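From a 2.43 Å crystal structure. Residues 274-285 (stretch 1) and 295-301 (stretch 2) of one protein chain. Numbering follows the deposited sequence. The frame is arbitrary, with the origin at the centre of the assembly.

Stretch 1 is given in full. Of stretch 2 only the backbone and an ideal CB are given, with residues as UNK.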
# COMPACT_ATOMS: atom_id res chain seq x y z
N ILE A 274 -3.86 18.60 7.71
CA ILE A 274 -2.77 19.43 7.23
C ILE A 274 -3.38 20.70 6.64
O ILE A 274 -4.34 20.62 5.86
CB ILE A 274 -1.90 18.71 6.18
CG1 ILE A 274 -1.24 17.47 6.80
CG2 ILE A 274 -0.86 19.65 5.60
CD1 ILE A 274 -0.29 16.76 5.86
N ASP A 275 -2.84 21.85 7.02
CA ASP A 275 -3.35 23.15 6.57
C ASP A 275 -2.19 23.93 5.95
O ASP A 275 -1.40 24.54 6.66
CB ASP A 275 -3.97 23.91 7.74
CG ASP A 275 -4.60 25.21 7.32
OD1 ASP A 275 -4.68 26.14 8.16
OD2 ASP A 275 -5.03 25.31 6.15
N SER A 276 -2.10 23.90 4.62
CA SER A 276 -1.05 24.63 3.92
C SER A 276 -1.47 24.80 2.45
O SER A 276 -2.65 24.65 2.11
CB SER A 276 0.29 23.89 4.06
OG SER A 276 1.35 24.69 3.57
N LYS A 277 -0.51 25.13 1.59
CA LYS A 277 -0.76 25.32 0.17
C LYS A 277 0.16 24.49 -0.72
O LYS A 277 -0.06 24.45 -1.93
CB LYS A 277 -0.61 26.80 -0.22
CG LYS A 277 -1.61 27.72 0.47
CD LYS A 277 -3.03 27.42 0.02
CE LYS A 277 -4.00 28.50 0.43
NZ LYS A 277 -5.32 28.30 -0.24
N ARG A 278 1.16 23.82 -0.16
CA ARG A 278 2.15 23.10 -0.94
C ARG A 278 2.71 21.98 -0.08
O ARG A 278 2.75 22.10 1.15
CB ARG A 278 3.25 24.05 -1.43
CG ARG A 278 4.33 23.41 -2.27
CD ARG A 278 4.26 23.89 -3.71
NE ARG A 278 5.40 23.48 -4.53
CZ ARG A 278 5.68 22.23 -4.88
NH1 ARG A 278 6.75 21.99 -5.64
NH2 ARG A 278 4.90 21.22 -4.51
N GLY A 279 3.11 20.89 -0.72
CA GLY A 279 3.58 19.72 0.02
C GLY A 279 4.62 18.96 -0.76
O GLY A 279 4.63 18.95 -1.99
N PHE A 280 5.52 18.30 -0.02
CA PHE A 280 6.51 17.39 -0.58
C PHE A 280 6.50 16.13 0.26
O PHE A 280 6.68 16.19 1.48
CB PHE A 280 7.92 18.00 -0.58
CG PHE A 280 8.04 19.29 -1.35
CD1 PHE A 280 7.75 20.51 -0.74
CD2 PHE A 280 8.47 19.30 -2.67
CE1 PHE A 280 7.87 21.70 -1.43
CE2 PHE A 280 8.60 20.49 -3.37
CZ PHE A 280 8.29 21.69 -2.75
N ASN A 281 6.31 14.98 -0.38
CA ASN A 281 6.46 13.67 0.25
C ASN A 281 5.59 13.57 1.51
O ASN A 281 6.06 13.49 2.64
CB ASN A 281 7.93 13.40 0.56
CG ASN A 281 8.16 12.06 1.21
OD1 ASN A 281 7.63 11.04 0.76
ND2 ASN A 281 8.94 12.04 2.29
N VAL A 282 4.29 13.59 1.26
CA VAL A 282 3.28 13.66 2.31
C VAL A 282 2.59 12.31 2.41
O VAL A 282 2.27 11.69 1.40
CB VAL A 282 2.26 14.78 2.02
CG1 VAL A 282 1.05 14.70 2.96
CG2 VAL A 282 2.93 16.14 2.08
N THR A 283 2.40 11.83 3.64
CA THR A 283 1.74 10.56 3.90
C THR A 283 0.69 10.75 4.98
O THR A 283 1.00 11.27 6.06
CB THR A 283 2.74 9.47 4.33
OG1 THR A 283 3.84 9.44 3.41
CG2 THR A 283 2.06 8.12 4.35
N VAL A 284 -0.55 10.35 4.69
CA VAL A 284 -1.61 10.37 5.68
C VAL A 284 -2.39 9.07 5.56
O VAL A 284 -3.36 8.99 4.79
CB VAL A 284 -2.52 11.60 5.52
CG1 VAL A 284 -3.61 11.59 6.56
CG2 VAL A 284 -1.71 12.90 5.59
N SER A 285 -1.99 8.05 6.31
CA SER A 285 -2.50 6.69 6.12
C SER A 285 -2.89 6.05 7.45
O SER A 285 -2.26 6.28 8.48
CB SER A 285 -1.46 5.81 5.42
OG SER A 285 -1.14 6.30 4.13
N UNK A 295 -9.61 17.36 6.01
CA UNK A 295 -8.42 16.54 6.01
C UNK A 295 -7.18 17.24 5.50
O UNK A 295 -6.74 18.24 6.08
CB UNK A 295 -8.67 15.29 5.17
N UNK A 296 -6.62 16.74 4.40
CA UNK A 296 -5.37 17.26 3.85
C UNK A 296 -5.71 18.39 2.88
O UNK A 296 -6.20 18.15 1.78
CB UNK A 296 -4.57 16.16 3.15
N UNK A 297 -5.45 19.62 3.30
CA UNK A 297 -5.64 20.80 2.45
C UNK A 297 -4.27 21.27 1.99
O UNK A 297 -3.47 21.77 2.79
CB UNK A 297 -6.38 21.91 3.19
N UNK A 298 -3.98 21.09 0.69
CA UNK A 298 -2.77 21.59 0.05
C UNK A 298 -3.18 22.10 -1.34
O UNK A 298 -2.85 21.52 -2.37
CB UNK A 298 -1.69 20.51 -0.04
N UNK A 299 -3.92 23.20 -1.36
CA UNK A 299 -4.61 23.66 -2.57
C UNK A 299 -4.02 24.95 -3.14
O UNK A 299 -4.74 25.81 -3.64
CB UNK A 299 -6.10 23.87 -2.27
N UNK A 300 -2.69 25.09 -3.09
CA UNK A 300 -2.04 26.20 -3.75
C UNK A 300 -2.04 26.04 -5.26
O UNK A 300 -2.38 25.00 -5.82
CB UNK A 300 -0.61 26.35 -3.24
N UNK A 301 -1.63 27.12 -5.94
CA UNK A 301 -1.67 27.18 -7.39
C UNK A 301 -0.37 26.70 -8.05
O UNK A 301 -0.16 26.96 -9.24
CB UNK A 301 -1.97 28.61 -7.83

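Stretch 2 runs alongside residues 274–276 as a parallel strand, their axes 12° apart and 5.0 Å apart at closest approach, and then turns into a loop beside Lys277.

At position 295, phi/psi of -107/-117 is a combination unfavourable for most side chains, and the CA-to-CB direction is sideways, with nothing of stretch 1 near an ideal CB. Glycine is the natural candidate, and Gly295 is found. Its carbonyl O accepts a weak hydrogen bond from Ile274 N at 3.3 Å.

Position 296 has ordinary strand angles and pairs with Ile274. Its ideal CB lies 4.8 Å from Ile274 CB and 5.0 Å from Val284 CG2, so the surroundings are aliphatic and valine, isoleucine or leucine would suit. The residue is Val296, with chi1 t: CG1 lies 4.2 Å from Ile274 CB, and CG2 packs 3.7 Å from Val284 CG2.

Position 297 points to the other face of the sheet, which it shares with Asp275. An ideal CB is 4.7 Å from Asp275 OD2, but no pocket of stretch 1 encloses it; polar, aromatic or long side chains are all plausible. Tyr297 fills it, and its ring leads away from stretch 1, with OH hydrogen-bonded elsewhere in the structure. Its backbone does the pairing: Tyr297 N donates to Ile274 O at 3.0 Å, and Ser276 N donates to Tyr297 O at 3.1 Å.

Position 298 returns to the face of Ile274 and 296. Beyond its CB lies a space lined by Ile274, Ser276, Gly279 and Val282, which calls for a medium or large aliphatic side chain such as leucine, isoleucine or methionine. Leu298 (chi1 m, chi2 t) reaches into it. CD2 lies 3.8 Å from Ile274 CG2 and 3.7 Å from Ser276 CB, while CD1 lies 4.3 Å from both Gly279 CA and Val282 CG2. A CB on Gly279 would come within 2.9 Å of Leu298 CD1, so the absent side chain leaves room for the leucine.

Position 299 has left the strand and its CB points sideways, 4.9 Å from Lys277 NZ. The positive charge favours aspartate or glutamate, although a neutral acceptor could serve. Asp299, with chi1 p, brings OD1 to 3.3 Å from Lys277 NZ, a salt bridge with a weak hydrogen bond.

At position 300 an ideal CB would sit 2.4 Å from Lys277 O, a clash that leaves glycine. Gly300 N donates to Lys277 O at 2.9 Å.

Position 301 points away from stretch 1, which sets no requirement; Asp301 makes no contact with it.

Stretch 2 295-301: GVYLDGD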
# COMPACT_ATOMS: atom_id res chain seq x y z
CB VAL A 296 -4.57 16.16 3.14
CG1 VAL A 296 -3.21 16.70 2.73
CG2 VAL A 296 -4.44 14.95 4.04
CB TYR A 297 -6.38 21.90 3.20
CG TYR A 297 -7.89 21.79 3.19
CD1 TYR A 297 -8.53 20.64 3.63
CD2 TYR A 297 -8.68 22.86 2.77
CE1 TYR A 297 -9.92 20.54 3.64
CE2 TYR A 297 -10.06 22.78 2.78
CZ TYR A 297 -10.67 21.62 3.21
OH TYR A 297 -12.05 21.54 3.22
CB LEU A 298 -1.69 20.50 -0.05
CG LEU A 298 -1.18 19.86 1.25
CD1 LEU A 298 -0.44 18.56 0.96
CD2 LEU A 298 -0.29 20.83 2.02
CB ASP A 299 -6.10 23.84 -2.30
CG ASP A 299 -6.38 24.67 -1.06
OD1 ASP A 299 -5.43 25.01 -0.32
OD2 ASP A 299 -7.57 25.01 -0.83
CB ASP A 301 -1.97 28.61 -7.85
CG ASP A 301 -3.42 29.00 -7.62
OD1 ASP A 301 -4.24 28.09 -7.41
OD2 ASP A 301 -3.74 30.21 -7.64
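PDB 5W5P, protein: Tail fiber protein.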